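Local atomic coordinates of KDGF (Halomonas sp., PDB entry 5FQ0), a protein that probably acts on unsaturated uronate sugars in their breakdown and holds a nickel ion in a small cupin fold. Residues B[15-18]-B[22-25]. Numbering follows the deposited sequence.
Sequences QDVE and QRKI
Similar first torsions, chi1 -69° in Asp-16 and -62° in Gln-22, turn both side chains back beside their own backbone N, and the two then run side by side in the same direction. Gln-22 NE2 reaches Asp-16 OD1 at 2.8 Å in a nearly straight bond, leaving within its amide plane but meeting the oxygen on the syn side and 33° out of the carboxylate plane. With an alanine at Gln-22, Asp-16 OD1 would probably lose this mate and its carboxylate be freer to turn. Next to this link, Gln-15 and Arg-23 form a hydrogen-bonded antiparallel pair, Gln-15 N to Arg-23 O and Arg-23 N to Gln-15 O, both 2.8 Å, while Asp-16 and Gln-22 make the adjoining non-hydrogen-bonded pair. On the face that carries Gln-15 and Arg-23, the Arg-23 side chain crosses Val-17 at about a right angle; Val-17 CG2 lies 3.7 Å from Arg-23 CG and over one face of the guanidinium. Such cross-strand pairing illustrates how a hairpin is knit at its edge; here a classic beta bulge at Val-17 and Glu-18 marks its turn end. Strand 15-18 is outermost, within this chain, in its antiparallel sheet of the cupin fold, and strand 21-29 continues the pairing onto strand 32-39, where Lys-38 NZ hydrogen-bonds to Gln-22 OE1.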
ATOM      1  N   GLN B  15       0.469  17.665  -3.086  1.00 26.80           N
ATOM      2  CA  GLN B  15       0.931  18.193  -4.367  1.00 29.95           C
ATOM      3  C   GLN B  15      -0.232  18.083  -5.339  1.00 29.83           C
ATOM      4  O   GLN B  15      -0.868  17.037  -5.405  1.00 27.13           O
ATOM      5  CB  GLN B  15       2.114  17.359  -4.918  1.00 30.75           C
ATOM      6  CG  GLN B  15       3.351  17.292  -4.022  1.00 35.29           C
ATOM      7  CD  GLN B  15       3.910  18.674  -3.706  1.00 40.89           C
ATOM      8  OE1 GLN B  15       4.005  19.533  -4.587  1.00 43.66           O
ATOM      9  NE2 GLN B  15       4.229  18.916  -2.433  1.00 45.70           N
ATOM     10  N   ASP B  16      -0.500  19.133  -6.105  1.00 30.80           N
ATOM     11  CA  ASP B  16      -1.574  19.085  -7.103  1.00 33.98           C
ATOM     12  C   ASP B  16      -1.231  18.154  -8.255  1.00 35.79           C
ATOM     13  O   ASP B  16      -0.127  18.175  -8.752  1.00 37.92           O
ATOM     14  CB  ASP B  16      -1.845  20.472  -7.640  1.00 35.51           C
ATOM     15  CG  ASP B  16      -2.466  21.354  -6.606  1.00 37.37           C
ATOM     16  OD1 ASP B  16      -3.337  20.863  -5.872  1.00 42.20           O
ATOM     17  OD2 ASP B  16      -2.070  22.517  -6.491  1.00 40.49           O
ATOM     18  N   VAL B  17      -2.164  17.302  -8.641  1.00 34.01           N
ATOM     19  CA  VAL B  17      -1.958  16.430  -9.772  1.00 34.56           C
ATOM     20  C   VAL B  17      -2.734  17.059 -10.912  1.00 38.80           C
ATOM     21  O   VAL B  17      -2.130  17.466 -11.907  1.00 37.73           O
ATOM     22  CB  VAL B  17      -2.459  15.004  -9.493  1.00 33.71           C
ATOM     23  CG1 VAL B  17      -2.323  14.133 -10.745  1.00 31.63           C
ATOM     24  CG2 VAL B  17      -1.722  14.405  -8.296  1.00 31.00           C
ATOM     25  N   GLU B  18      -4.063  17.130 -10.758  1.00 37.17           N
ATOM     26  CA  GLU B  18      -4.959  17.856 -11.672  1.00 39.61           C
ATOM     27  C   GLU B  18      -6.160  18.369 -10.862  1.00 41.12           C
ATOM     28  O   GLU B  18      -6.214  18.132  -9.656  1.00 38.27           O
ATOM     29  CB  GLU B  18      -5.409  16.969 -12.827  1.00 36.67           C
ATOM     30  CG  GLU B  18      -5.600  15.523 -12.446  1.00 42.15           C
ATOM     31  CD  GLU B  18      -6.361  14.742 -13.488  1.00 45.89           C
ATOM     32  OE1 GLU B  18      -7.435  15.210 -13.906  1.00 53.01           O
ATOM     33  OE2 GLU B  18      -5.905  13.656 -13.885  1.00 48.20           O
ATOM     34  N   GLN B  22      -5.020  15.477  -5.654  1.00 24.72           N
ATOM     35  CA  GLN B  22      -3.718  15.778  -5.040  1.00 24.81           C
ATOM     36  C   GLN B  22      -3.011  14.495  -4.604  1.00 23.38           C
ATOM     37  O   GLN B  22      -3.659  13.436  -4.432  1.00 22.58           O
ATOM     38  CB  GLN B  22      -3.914  16.659  -3.817  1.00 24.77           C
ATOM     39  CG  GLN B  22      -4.532  18.012  -4.146  1.00 27.33           C
ATOM     40  CD  GLN B  22      -4.441  18.951  -2.969  1.00 27.44           C
ATOM     41  OE1 GLN B  22      -4.831  18.610  -1.859  1.00 26.46           O
ATOM     42  NE2 GLN B  22      -3.869  20.105  -3.193  1.00 27.80           N
ATOM     43  N   ARG B  23      -1.698  14.576  -4.382  1.00 22.24           N
ATOM     44  CA  ARG B  23      -0.971  13.400  -3.931  1.00 23.17           C
ATOM     45  C   ARG B  23       0.223  13.709  -3.083  1.00 21.40           C
ATOM     46  O   ARG B  23       0.685  14.836  -3.042  1.00 23.07           O
ATOM     47  CB  ARG B  23      -0.519  12.534  -5.112  1.00 24.66           C
ATOM     48  CG  ARG B  23       0.674  13.052  -5.882  1.00 25.43           C
ATOM     49  CD  ARG B  23       0.997  12.030  -6.969  1.00 30.76           C
ATOM     50  NE  ARG B  23       1.905  12.638  -7.921  1.00 32.99           N
ATOM     51  CZ  ARG B  23       1.759  12.627  -9.235  1.00 33.33           C
ATOM     52  NH1 ARG B  23       0.765  11.972  -9.814  1.00 33.91           N
ATOM     53  NH2 ARG B  23       2.651  13.251  -9.970  1.00 35.34           N
ATOM     54  N   LYS B  24       0.714  12.688  -2.410  1.00 20.04           N
ATOM     55  CA  LYS B  24       2.031  12.747  -1.782  1.00 20.69           C
ATOM     56  C   LYS B  24       2.781  11.467  -2.179  1.00 20.81           C
ATOM     57  O   LYS B  24       2.223  10.352  -2.034  1.00 21.20           O
ATOM     58  CB  LYS B  24       1.914  12.791  -0.272  1.00 19.04           C
ATOM     59  CG  LYS B  24       1.066  13.931   0.295  1.00 19.40           C
ATOM     60  CD  LYS B  24       1.198  13.949   1.815  1.00 18.71           C
ATOM     61  CE  LYS B  24       0.188  14.914   2.456  1.00 17.73           C
ATOM     62  NZ  LYS B  24       0.434  15.105   3.924  1.00 17.33           N
ATOM     63  N   ILE B  25       4.022  11.620  -2.643  1.00 20.04           N
ATOM     64  CA  ILE B  25       4.897  10.472  -2.914  1.00 21.35           C
ATOM     65  C   ILE B  25       5.321   9.933  -1.551  1.00 22.51           C
ATOM     66  O   ILE B  25       5.961  10.638  -0.814  1.00 24.88           O
ATOM     67  CB  ILE B  25       6.181  10.873  -3.681  1.00 24.11           C
ATOM     68  CG1 ILE B  25       5.845  11.654  -4.982  1.00 23.92           C
ATOM     69  CG2 ILE B  25       7.065   9.625  -3.939  1.00 21.95           C
ATOM     70  CD1 ILE B  25       4.993  10.887  -5.943  1.00 26.87           C
TER